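Side-chain contacts in hypothetical protein XAC2396 (Xanthomonas axonopodis pv. citri, PDB 2G3W), which is of unknown function but has a compact fold built around a variation of the PD-(D/E)XK nuclease motif: residues 19-22 with 23-27; 71-74 with 75-79. One frame throughout, in Å; residues are numbered along the deposited sequence.

How the contacts relate
Both contacts are local and lie at the turn ends of two beta hairpins on the protein surface, their centres about 20 Å apart and their nearest atoms about 6 Å apart, without touching. Contact 1 comes first along the chain: residues 19-27 leave the turn after strand 6-16 and run into strand 21-31, an outermost strand of the large mixed sheet within this chain. Contact 2, residues 71-79, connects strands 69-72 and 78-84; strand 69-72 neighbours the other outermost strand, 56-57. The hairpins are thus far apart in strand order yet close in space. Contact 1 orders the start of an edge strand whose Tyr22 meets Tyr74 of the second subunit; contact 2 shapes a hairpin turn.

Contact 1. Residues 19-22 with 23-27; sequences RGYY and ANHSL
At the start of the second strand of the hairpin formed by strands 6-16 and 21-31, Tyr21 and His25 reach toward each other along the strand, over Ala23, from the same side of it. They are four residues apart, and their side chains converge head-on to join through a hydrogen bond of 2.6 Å between Tyr21 OH and His25 NE2; the geometry leaves open which of the two gives the proton. The bond lies at the edge of both rings: NE2 is near the plane of the phenol, and OH near that of the imidazole. The two first torsions explain the meeting. Tyr21 has CG anti to its own backbone N (chi1 -171°) and extends forward, whereas His25 has CG beside its N (chi1 -68°) and leans back. Between them Ala23 CB packs obliquely against the phenol, 3.7 Å from Tyr21 CZ.

The hairpin turn carries a G1 beta bulge, in which Gly20 and Tyr21 both face Asp16. Phe47 of helix 37-49 packs edge-to-face with His25, while Tyr22 packs on Tyr74 of the second subunit. One face of the Tyr21 ring is covered by Arg19. Arg19 NH2 is hydrogen-bonded to Ala51 O, which helps hold the guanidinium over the ring; Arg19 NH1 sits 3.6 Å over the plane of the Tyr21 ring, nearer its margin than its centre.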
ATOM      1  N   ARG A  19      13.438   3.889  -4.158  1.00 47.86           N
ATOM      2  CA  ARG A  19      14.344   2.731  -4.022  1.00 48.59           C
ATOM      3  C   ARG A  19      15.795   3.126  -3.793  1.00 48.39           C
ATOM      4  O   ARG A  19      16.601   2.300  -3.355  1.00 48.27           O
ATOM      5  CB  ARG A  19      14.334   1.875  -5.299  1.00 48.78           C
ATOM      6  CG  ARG A  19      13.211   0.873  -5.460  1.00 49.50           C
ATOM      7  CD  ARG A  19      13.231   0.313  -6.911  1.00 50.00           C
ATOM      8  NE  ARG A  19      14.251  -0.718  -7.083  1.00 52.36           N
ATOM      9  CZ  ARG A  19      14.703  -1.180  -8.244  1.00 51.23           C
ATOM     10  NH1 ARG A  19      14.250  -0.704  -9.395  1.00 50.18           N
ATOM     11  NH2 ARG A  19      15.640  -2.117  -8.238  1.00 51.19           N
ATOM     12  N   GLY A  20      16.134   4.365  -4.136  1.00 47.85           N
ATOM     13  CA  GLY A  20      17.520   4.747  -4.306  1.00 48.02           C
ATOM     14  C   GLY A  20      18.110   4.086  -5.542  1.00 48.07           C
ATOM     15  O   GLY A  20      19.278   3.685  -5.544  1.00 48.11           O
ATOM     16  N   TYR A  21      17.305   3.988  -6.599  1.00 47.46           N
ATOM     17  CA  TYR A  21      17.721   3.346  -7.843  1.00 47.47           C
ATOM     18  C   TYR A  21      17.831   4.321  -9.013  1.00 47.21           C
ATOM     19  O   TYR A  21      16.826   4.868  -9.478  1.00 47.17           O
ATOM     20  CB  TYR A  21      16.758   2.213  -8.208  1.00 47.31           C
ATOM     21  CG  TYR A  21      17.240   1.364  -9.354  1.00 47.47           C
ATOM     22  CD1 TYR A  21      18.094   0.288  -9.128  1.00 49.37           C
ATOM     23  CD2 TYR A  21      16.853   1.637 -10.664  1.00 48.18           C
ATOM     24  CE1 TYR A  21      18.555  -0.497 -10.176  1.00 49.88           C
ATOM     25  CE2 TYR A  21      17.295   0.856 -11.724  1.00 47.82           C
ATOM     26  CZ  TYR A  21      18.138  -0.213 -11.473  1.00 47.79           C
ATOM     27  OH  TYR A  21      18.587  -0.989 -12.500  1.00 46.37           O
ATOM     28  N   TYR A  22      19.065   4.512  -9.482  1.00 47.16           N
ATOM     29  CA  TYR A  22      19.373   5.326 -10.659  1.00 46.68           C
ATOM     30  C   TYR A  22      20.208   4.461 -11.587  1.00 45.88           C
ATOM     31  O   TYR A  22      21.311   4.051 -11.229  1.00 45.84           O
ATOM     32  CB  TYR A  22      20.111   6.621 -10.249  1.00 47.39           C
ATOM     33  CG  TYR A  22      19.374   7.327  -9.142  1.00 48.30           C
ATOM     34  CD1 TYR A  22      18.337   8.208  -9.432  1.00 49.98           C
ATOM     35  CD2 TYR A  22      19.650   7.052  -7.804  1.00 48.46           C
ATOM     36  CE1 TYR A  22      17.605   8.816  -8.420  1.00 50.35           C
ATOM     37  CE2 TYR A  22      18.928   7.658  -6.784  1.00 49.20           C
ATOM     38  CZ  TYR A  22      17.906   8.541  -7.102  1.00 49.36           C
ATOM     39  OH  TYR A  22      17.176   9.151  -6.106  1.00 49.91           O
ATOM     40  N   ALA A  23      19.661   4.137 -12.758  1.00 44.63           N
ATOM     41  CA  ALA A  23      20.415   3.369 -13.747  1.00 43.52           C
ATOM     42  C   ALA A  23      19.843   3.532 -15.138  1.00 42.75           C
ATOM     43  O   ALA A  23      18.704   3.994 -15.301  1.00 42.50           O
ATOM     44  CB  ALA A  23      20.483   1.892 -13.358  1.00 43.87           C
ATOM     45  N   ASN A  24      20.648   3.148 -16.128  1.00 41.40           N
ATOM     46  CA  ASN A  24      20.257   3.151 -17.532  1.00 40.62           C
ATOM     47  C   ASN A  24      20.162   1.740 -18.108  1.00 39.75           C
ATOM     48  O   ASN A  24      21.077   0.923 -17.926  1.00 39.33           O
ATOM     49  CB  ASN A  24      21.230   3.965 -18.381  1.00 41.41           C
ATOM     50  CG  ASN A  24      20.662   4.284 -19.752  1.00 42.61           C
ATOM     51  OD1 ASN A  24      20.877   3.549 -20.723  1.00 43.69           O
ATOM     52  ND2 ASN A  24      19.899   5.371 -19.830  1.00 44.41           N
ATOM     53  N   HIS A  25      19.062   1.485 -18.823  1.00 37.56           N
ATOM     54  CA  HIS A  25      18.776   0.176 -19.396  1.00 37.09           C
ATOM     55  C   HIS A  25      18.479   0.243 -20.888  1.00 36.13           C
ATOM     56  O   HIS A  25      17.553   0.930 -21.314  1.00 35.91           O
ATOM     57  CB  HIS A  25      17.586  -0.480 -18.673  1.00 37.81           C
ATOM     58  CG  HIS A  25      17.884  -0.848 -17.262  1.00 38.45           C
ATOM     59  ND1 HIS A  25      18.415  -2.071 -16.914  1.00 40.34           N
ATOM     60  CD2 HIS A  25      17.782  -0.138 -16.114  1.00 40.77           C
ATOM     61  CE1 HIS A  25      18.579  -2.114 -15.600  1.00 40.89           C
ATOM     62  NE2 HIS A  25      18.201  -0.953 -15.093  1.00 38.40           N
ATOM     63  N   SER A  26      19.284  -0.488 -21.654  1.00 34.03           N
ATOM     64  CA  SER A  26      19.065  -0.688 -23.066  1.00 33.62           C
ATOM     65  C   SER A  26      18.337  -2.005 -23.255  1.00 33.33           C
ATOM     66  O   SER A  26      18.917  -3.078 -23.058  1.00 32.74           O
ATOM     67  CB  SER A  26      20.414  -0.720 -23.793  1.00 33.39           C
ATOM     68  OG  SER A  26      20.221  -0.749 -25.184  1.00 34.34           O
ATOM     69  N   LEU A  27      17.058  -1.922 -23.618  1.00 32.53           N
ATOM     70  CA  LEU A  27      16.213  -3.097 -23.697  1.00 32.41           C
ATOM     71  C   LEU A  27      15.754  -3.425 -25.121  1.00 32.40           C
ATOM     72  O   LEU A  27      15.676  -2.547 -25.971  1.00 32.36           O
ATOM     73  CB  LEU A  27      14.962  -2.895 -22.815  1.00 32.09           C
ATOM     74  CG  LEU A  27      15.219  -2.644 -21.323  1.00 32.53           C
ATOM     75  CD1 LEU A  27      13.902  -2.508 -20.642  1.00 33.27           C
ATOM     76  CD2 LEU A  27      16.037  -3.753 -20.675  1.00 35.64           C
TER

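Contact 2. Residues 71-74 with 75-79; sequences RRDY and TGDPD
Asp73 OD1 accepts from both Thr75 N and Thr75 OG1, at 2.9 Å from the former and 3.0 Å from the latter; the bond to Thr75 N makes an Asx turn. Both donors approach from the same face of the carboxylate, well out of its plane. A weak bond from Asp77 N (3.0 Å) adds to the grip. Asp73 can turn its carboxylate over the turn because its CG stands between the backbone N and carbonyl carbon (chi1 63°).

Beneath this network, a type I beta turn runs from Asp73 to Gly76, closed by Gly76 N to Asp73 O. Gly76, at positive phi (105°), adds a G1 bulge, giving the type I plus G1 hairpin that joins strands 69-72 and 78-84. Asp77 O receives a nearly straight bond from Asp73 N (2.9 Å, 170°), and Arg71 O takes one from Asp79 N at 2.8 Å. Asp79 CB packs on Arg71 NE, its OD2 lying 3.7 Å from Asp73 CB; the Arg71 and Asp79 charges are near but beyond a salt bridge. Arg72 pairs with Pro78, non-hydrogen-bonded; its CD passes 3.4 Å from Gly76 O before the guanidinium salt-bridges Glu56.

Asp73 OD2 and Asp77 OD2 are 4.3 Å apart, so the carboxylates probably raise each other's proton affinity, while the donors on Asp73 OD1 should offset this by stabilising the charged form.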
ATOM      1  N   ARG A  71      13.709 -12.276 -12.344  1.00 32.39           N
ATOM      2  CA  ARG A  71      15.102 -12.253 -11.931  1.00 34.14           C
ATOM      3  C   ARG A  71      15.376 -13.617 -11.298  1.00 33.92           C
ATOM      4  O   ARG A  71      14.629 -14.076 -10.423  1.00 34.21           O
ATOM      5  CB  ARG A  71      15.359 -11.122 -10.946  1.00 34.06           C
ATOM      6  CG  ARG A  71      16.802 -11.105 -10.463  1.00 37.96           C
ATOM      7  CD  ARG A  71      17.082  -9.932  -9.560  1.00 43.83           C
ATOM      8  NE  ARG A  71      16.359 -10.008  -8.287  1.00 44.19           N
ATOM      9  CZ  ARG A  71      15.324  -9.238  -7.961  1.00 45.46           C
ATOM     10  NH1 ARG A  71      14.866  -8.320  -8.810  1.00 45.49           N
ATOM     11  NH2 ARG A  71      14.754  -9.382  -6.774  1.00 44.14           N
ATOM     12  N   ARG A  72      16.411 -14.285 -11.776  1.00 33.67           N
ATOM     13  CA  ARG A  72      16.753 -15.598 -11.256  1.00 34.57           C
ATOM     14  C   ARG A  72      18.120 -15.567 -10.572  1.00 35.05           C
ATOM     15  O   ARG A  72      19.023 -14.868 -11.032  1.00 34.54           O
ATOM     16  CB  ARG A  72      16.735 -16.625 -12.388  1.00 34.90           C
ATOM     17  CG  ARG A  72      15.343 -16.899 -12.942  1.00 34.78           C
ATOM     18  CD  ARG A  72      15.470 -17.752 -14.182  1.00 37.53           C
ATOM     19  NE  ARG A  72      15.697 -16.896 -15.346  1.00 38.79           N
ATOM     20  CZ  ARG A  72      15.980 -17.332 -16.566  1.00 38.06           C
ATOM     21  NH1 ARG A  72      16.084 -18.623 -16.798  1.00 36.19           N
ATOM     22  NH2 ARG A  72      16.148 -16.461 -17.553  1.00 38.14           N
ATOM     23  N   ASP A  73      18.280 -16.298  -9.471  1.00 35.50           N
ATOM     24  CA  ASP A  73      19.552 -16.244  -8.762  1.00 36.62           C
ATOM     25  C   ASP A  73      20.651 -16.909  -9.595  1.00 37.16           C
ATOM     26  O   ASP A  73      20.373 -17.420 -10.694  1.00 36.27           O
ATOM     27  CB  ASP A  73      19.471 -16.841  -7.339  1.00 37.33           C
ATOM     28  CG  ASP A  73      19.117 -18.328  -7.325  1.00 39.22           C
ATOM     29  OD1 ASP A  73      19.414 -19.045  -8.310  1.00 41.84           O
ATOM     30  OD2 ASP A  73      18.542 -18.785  -6.303  1.00 40.46           O
ATOM     31  N   TYR A  74      21.881 -16.895  -9.058  1.00 37.70           N
ATOM     32  CA  TYR A  74      23.076 -17.415  -9.744  1.00 38.82           C
ATOM     33  C   TYR A  74      23.099 -18.936  -9.876  1.00 38.93           C
ATOM     34  O   TYR A  74      24.036 -19.483 -10.434  1.00 38.28           O
ATOM     35  CB  TYR A  74      24.370 -16.909  -9.066  1.00 39.53           C
ATOM     36  CG  TYR A  74      24.559 -15.423  -9.272  1.00 40.74           C
ATOM     37  CD1 TYR A  74      24.929 -14.923 -10.532  1.00 41.00           C
ATOM     38  CD2 TYR A  74      24.321 -14.513  -8.226  1.00 40.94           C
ATOM     39  CE1 TYR A  74      25.076 -13.560 -10.749  1.00 41.94           C
ATOM     40  CE2 TYR A  74      24.459 -13.136  -8.435  1.00 41.98           C
ATOM     41  CZ  TYR A  74      24.838 -12.669  -9.703  1.00 42.11           C
ATOM     42  OH  TYR A  74      24.987 -11.318  -9.941  1.00 42.35           O
ATOM     43  N   THR A  75      22.062 -19.606  -9.365  1.00 39.20           N
ATOM     44  CA  THR A  75      21.898 -21.049  -9.567  1.00 39.18           C
ATOM     45  C   THR A  75      20.619 -21.338 -10.360  1.00 38.65           C
ATOM     46  O   THR A  75      20.282 -22.495 -10.590  1.00 39.10           O
ATOM     47  CB  THR A  75      21.923 -21.869  -8.241  1.00 38.72           C
ATOM     48  OG1 THR A  75      20.760 -21.574  -7.469  1.00 40.63           O
ATOM     49  CG2 THR A  75      23.167 -21.570  -7.419  1.00 39.47           C
ATOM     50  N   GLY A  76      19.921 -20.287 -10.782  1.00 38.14           N
ATOM     51  CA  GLY A  76      18.779 -20.431 -11.683  1.00 37.76           C
ATOM     52  C   GLY A  76      17.383 -20.264 -11.094  1.00 37.46           C
ATOM     53  O   GLY A  76      16.432 -19.951 -11.811  1.00 37.68           O
ATOM     54  N   ASP A  77      17.242 -20.456  -9.791  1.00 37.23           N
ATOM     55  CA  ASP A  77      15.906 -20.389  -9.177  1.00 37.20           C
ATOM     56  C   ASP A  77      15.336 -18.975  -9.128  1.00 36.62           C
ATOM     57  O   ASP A  77      16.061 -18.043  -8.808  1.00 36.92           O
ATOM     58  CB  ASP A  77      15.944 -21.040  -7.797  1.00 37.77           C
ATOM     59  CG  ASP A  77      16.483 -22.458  -7.863  1.00 39.48           C
ATOM     60  OD1 ASP A  77      16.062 -23.180  -8.795  1.00 40.98           O
ATOM     61  OD2 ASP A  77      17.336 -22.843  -7.019  1.00 40.18           O
ATOM     62  N   PRO A  78      14.041 -18.806  -9.477  1.00 36.09           N
ATOM     63  CA  PRO A  78      13.457 -17.469  -9.499  1.00 35.62           C
ATOM     64  C   PRO A  78      13.473 -16.743  -8.155  1.00 35.52           C
ATOM     65  O   PRO A  78      12.976 -17.276  -7.138  1.00 35.21           O
ATOM     66  CB  PRO A  78      12.019 -17.731  -9.970  1.00 35.36           C
ATOM     67  CG  PRO A  78      12.100 -18.982 -10.731  1.00 35.60           C
ATOM     68  CD  PRO A  78      13.057 -19.808  -9.927  1.00 36.12           C
ATOM     69  N   ASP A  79      14.053 -15.543  -8.159  1.00 35.40           N
ATOM     70  CA  ASP A  79      13.960 -14.602  -7.030  1.00 36.05           C
ATOM     71  C   ASP A  79      12.709 -13.743  -7.121  1.00 35.52           C
ATOM     72  O   ASP A  79      12.081 -13.396  -6.106  1.00 34.93           O
ATOM     73  CB  ASP A  79      15.198 -13.686  -6.971  1.00 36.54           C
ATOM     74  CG  ASP A  79      16.270 -14.223  -6.088  1.00 39.29           C
ATOM     75  OD1 ASP A  79      15.930 -14.985  -5.150  1.00 40.67           O
ATOM     76  OD2 ASP A  79      17.471 -13.902  -6.323  1.00 43.03           O
TER